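Local coordinates for Cag-Z (Helicobacter pylori, PDB 1S2X), which is of unknown function but is encoded in the cag pathogenicity island, which specifies a type IV secretion system, at residues F73-Y77 / I161-K167. The protein carries 1 engineered substitution. Residues are numbered along the deposited sequence.
Sequences FDAYY and IDDFGKK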
ATOM      1  N   PHE A  73      10.866  -0.066   4.178  1.00 40.06           N
ATOM      2  CA  PHE A  73       9.558   0.175   3.585  1.00 36.87           C
ATOM      3  C   PHE A  73       9.661   0.153   2.066  1.00 45.04           C
ATOM      4  O   PHE A  73       8.672  -0.112   1.391  1.00 48.81           O
ATOM      5  CB  PHE A  73       9.003   1.514   4.045  1.00 32.91           C
ATOM      6  CG  PHE A  73       8.757   1.583   5.545  1.00 26.83           C
ATOM      7  CD1 PHE A  73       8.366   0.441   6.239  1.00 34.42           C
ATOM      8  CD2 PHE A  73       8.911   2.782   6.208  1.00 30.77           C
ATOM      9  CE1 PHE A  73       8.133   0.518   7.599  1.00 34.14           C
ATOM     10  CE2 PHE A  73       8.706   2.842   7.582  1.00 35.80           C
ATOM     11  CZ  PHE A  73       8.331   1.708   8.273  1.00 29.92           C
ATOM     12  N   ASP A  74      10.869   0.429   1.583  1.00 44.36           N
ATOM     13  CA  ASP A  74      11.128   0.381   0.144  1.00 49.46           C
ATOM     14  C   ASP A  74      10.582  -0.901  -0.473  1.00 44.00           C
ATOM     15  O   ASP A  74      10.030  -0.913  -1.577  1.00 40.94           O
ATOM     16  CB  ASP A  74      12.633   0.545  -0.097  1.00 47.84           C
ATOM     17  CG  ASP A  74      13.081   1.959   0.289  1.00 62.64           C
ATOM     18  OD1 ASP A  74      14.257   2.150   0.661  1.00 82.05           O
ATOM     19  OD2 ASP A  74      12.243   2.878   0.225  1.00 63.99           O
ATOM     20  N   ALA A  75      10.705  -2.011   0.260  1.00 33.54           N
ATOM     21  CA  ALA A  75      10.188  -3.272  -0.282  1.00 28.85           C
ATOM     22  C   ALA A  75       8.692  -3.186  -0.539  1.00 44.80           C
ATOM     23  O   ALA A  75       8.211  -3.636  -1.582  1.00 51.45           O
ATOM     24  CB  ALA A  75      10.484  -4.393   0.696  1.00 27.87           C
ATOM     25  N   TYR A  76       7.942  -2.618   0.410  1.00 48.38           N
ATOM     26  CA  TYR A  76       6.489  -2.511   0.240  1.00 51.00           C
ATOM     27  C   TYR A  76       6.173  -1.605  -0.956  1.00 38.91           C
ATOM     28  O   TYR A  76       5.123  -1.807  -1.563  1.00 37.03           O
ATOM     29  CB  TYR A  76       5.760  -1.971   1.474  1.00 41.99           C
ATOM     30  CG  TYR A  76       5.993  -2.775   2.729  1.00 49.22           C
ATOM     31  CD1 TYR A  76       6.039  -2.183   3.984  1.00 45.78           C
ATOM     32  CD2 TYR A  76       6.172  -4.154   2.654  1.00 52.67           C
ATOM     33  CE1 TYR A  76       6.259  -2.939   5.122  1.00 46.25           C
ATOM     34  CE2 TYR A  76       6.393  -4.911   3.785  1.00 50.24           C
ATOM     35  CZ  TYR A  76       6.433  -4.298   5.018  1.00 55.99           C
ATOM     36  OH  TYR A  76       6.651  -5.054   6.149  1.00 82.86           O
ATOM     37  N   TYR A  77       7.066  -0.665  -1.224  1.00 40.71           N
ATOM     38  CA  TYR A  77       6.990   0.251  -2.353  1.00 47.23           C
ATOM     39  C   TYR A  77       6.984  -0.568  -3.646  1.00 47.09           C
ATOM     40  O   TYR A  77       6.169  -0.331  -4.538  1.00 43.13           O
ATOM     41  CB  TYR A  77       8.138   1.273  -2.382  1.00 42.06           C
ATOM     42  CG  TYR A  77       8.033   2.238  -3.550  1.00 46.49           C
ATOM     43  CD1 TYR A  77       7.062   3.226  -3.556  1.00 47.08           C
ATOM     44  CD2 TYR A  77       8.874   2.177  -4.655  1.00 49.23           C
ATOM     45  CE1 TYR A  77       6.932   4.121  -4.598  1.00 56.98           C
ATOM     46  CE2 TYR A  77       8.754   3.065  -5.710  1.00 57.78           C
ATOM     47  CZ  TYR A  77       7.781   4.042  -5.682  1.00 63.47           C
ATOM     48  OH  TYR A  77       7.631   4.946  -6.712  1.00 62.97           O
ATOM     49  N   ILE A 161       8.415   7.127   7.855  1.00 21.72           N
ATOM     50  CA  ILE A 161       7.042   6.837   7.434  1.00 24.17           C
ATOM     51  C   ILE A 161       6.514   7.927   6.520  1.00 31.09           C
ATOM     52  O   ILE A 161       5.906   7.704   5.463  1.00 28.70           O
ATOM     53  CB  ILE A 161       6.142   6.621   8.666  1.00 25.08           C
ATOM     54  CG1 ILE A 161       6.568   5.428   9.521  1.00 24.56           C
ATOM     55  CG2 ILE A 161       4.683   6.535   8.231  1.00 24.57           C
ATOM     56  CD1 ILE A 161       5.950   5.309  10.903  1.00 23.39           C
ATOM     57  N   ASP A 162       6.797   9.164   6.914  1.00 26.50           N
ATOM     58  CA  ASP A 162       6.388  10.308   6.119  1.00 32.96           C
ATOM     59  C   ASP A 162       6.903  10.191   4.684  1.00 39.10           C
ATOM     60  O   ASP A 162       6.157  10.436   3.732  1.00 35.06           O
ATOM     61  CB  ASP A 162       6.884  11.596   6.787  1.00 28.86           C
ATOM     62  CG  ASP A 162       6.453  12.817   5.989  1.00 36.35           C
ATOM     63  OD1 ASP A 162       5.238  13.093   5.916  1.00 38.04           O
ATOM     64  OD2 ASP A 162       7.355  13.482   5.436  1.00 40.96           O
ATOM     65  N   ASP A 163       8.167   9.801   4.559  1.00 28.01           N
ATOM     66  CA  ASP A 163       8.793   9.702   3.247  1.00 37.78           C
ATOM     67  C   ASP A 163       8.213   8.546   2.438  1.00 49.39           C
ATOM     68  O   ASP A 163       8.135   8.599   1.203  1.00 40.08           O
ATOM     69  CB  ASP A 163      10.309   9.540   3.381  1.00 49.81           C
ATOM     70  CG  ASP A 163      10.986   9.511   2.021  1.00 65.71           C
ATOM     71  OD1 ASP A 163      10.746  10.450   1.222  1.00 59.93           O
ATOM     72  OD2 ASP A 163      11.744   8.555   1.754  1.00 79.67           O
ATOM     73  N   PHE A 164       7.796   7.487   3.134  1.00 40.50           N
ATOM     74  CA  PHE A 164       7.139   6.373   2.451  1.00 33.06           C
ATOM     75  C   PHE A 164       5.788   6.860   1.919  1.00 32.57           C
ATOM     76  O   PHE A 164       5.448   6.479   0.802  1.00 36.08           O
ATOM     77  CB  PHE A 164       6.979   5.171   3.372  1.00 31.39           C
ATOM     78  CG  PHE A 164       6.322   3.949   2.758  1.00 35.19           C
ATOM     79  CD1 PHE A 164       4.989   3.659   3.010  1.00 40.86           C
ATOM     80  CD2 PHE A 164       7.032   3.102   1.933  1.00 42.39           C
ATOM     81  CE1 PHE A 164       4.384   2.544   2.456  1.00 50.59           C
ATOM     82  CE2 PHE A 164       6.437   1.987   1.372  1.00 48.77           C
ATOM     83  CZ  PHE A 164       5.108   1.709   1.629  1.00 49.11           C
ATOM     84  N   GLY A 165       5.068   7.660   2.694  1.00 30.72           N
ATOM     85  CA  GLY A 165       3.770   8.226   2.334  1.00 25.87           C
ATOM     86  C   GLY A 165       3.898   8.961   1.002  1.00 38.14           C
ATOM     87  O   GLY A 165       3.116   8.694   0.085  1.00 37.92           O
ATOM     88  N   LYS A 166       4.883   9.847   0.874  1.00 37.79           N
ATOM     89  CA  LYS A 166       5.162  10.519  -0.393  1.00 41.95           C
ATOM     90  C   LYS A 166       5.261   9.496  -1.521  1.00 49.79           C
ATOM     91  O   LYS A 166       4.646   9.569  -2.585  1.00 42.50           O
ATOM     92  CB  LYS A 166       6.471  11.311  -0.386  1.00 42.93           C
ATOM     93  CG  LYS A 166       6.554  12.524   0.523  1.00 48.75           C
ATOM     94  CD  LYS A 166       7.998  12.880   0.830  1.00 50.18           C
ATOM     95  CE  LYS A 166       8.156  13.729   2.077  1.00 46.40           C
ATOM     96  NZ  LYS A 166       7.183  14.855   2.133  1.00 51.30           N
ATOM     97  N   LYS A 167       6.101   8.483  -1.276  1.00 47.34           N
ATOM     98  CA  LYS A 167       6.282   7.511  -2.358  1.00 39.43           C
ATOM     99  C   LYS A 167       4.970   6.793  -2.630  1.00 45.06           C
ATOM    100  O   LYS A 167       4.677   6.434  -3.778  1.00 46.94           O
ATOM    101  CB  LYS A 167       7.426   6.567  -2.015  1.00 38.37           C
ATOM    102  CG  LYS A 167       8.782   7.260  -1.952  1.00 44.26           C
ATOM    103  CD  LYS A 167       9.918   6.303  -2.281  1.00 50.78           C
ATOM    104  CE  LYS A 167      10.114   5.250  -1.207  1.00 56.36           C
ATOM    105  NZ  LYS A 167      10.868   4.055  -1.706  1.00 79.37           N
TER
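Where helices pack side by side in an all-alpha protein, an apolar core is often closed at its margin by charged groups. Cag-Z illustrates this principle where the first turn of helix 74-101 meets the first turns of helix 161-183, with helix 105-135 packing against the same apolar cluster. F73 begins the contact: its ring lies obliquely to that of F164, the centroids 5.6 Å apart and the planes at 59°, while its CE2 reaches I161 CG1 at 3.9 Å. The ring of Y137 meets F73 edge-to-face, and I130 and V134 of helix 105-135 lie against F164, so the buried F73 and F164 share an apolar cluster with helix 105-135. F164 also presses close to the opposing backbone, its CE2 3.1 Å from F73 O, the carbonyl that accepts the hydrogen bond from Y77 N. D74 directs its CB away from the neighbouring helix, yet its carboxylate turns back to form a salt bridge with K167. Y76 contributes its CB, 3.7 Å from F164 CZ, while the end of its side chain leads away from helix 161-183. Y77, one turn after F73, packs its CB against F164 CE2 at 4.2 Å and extends its ring along K167, with CE1 3.6 Å from K167 CB; E170 and I171 continue this packing along helix 161-183. The ammonium group of K167 thus serves two partners: NZ lies 4.3 Å from the Y77 ring centroid, 27° off the ring normal, in a cation-pi interaction, and donates a 2.6 Å hydrogen bond from NZ to D74 OD2.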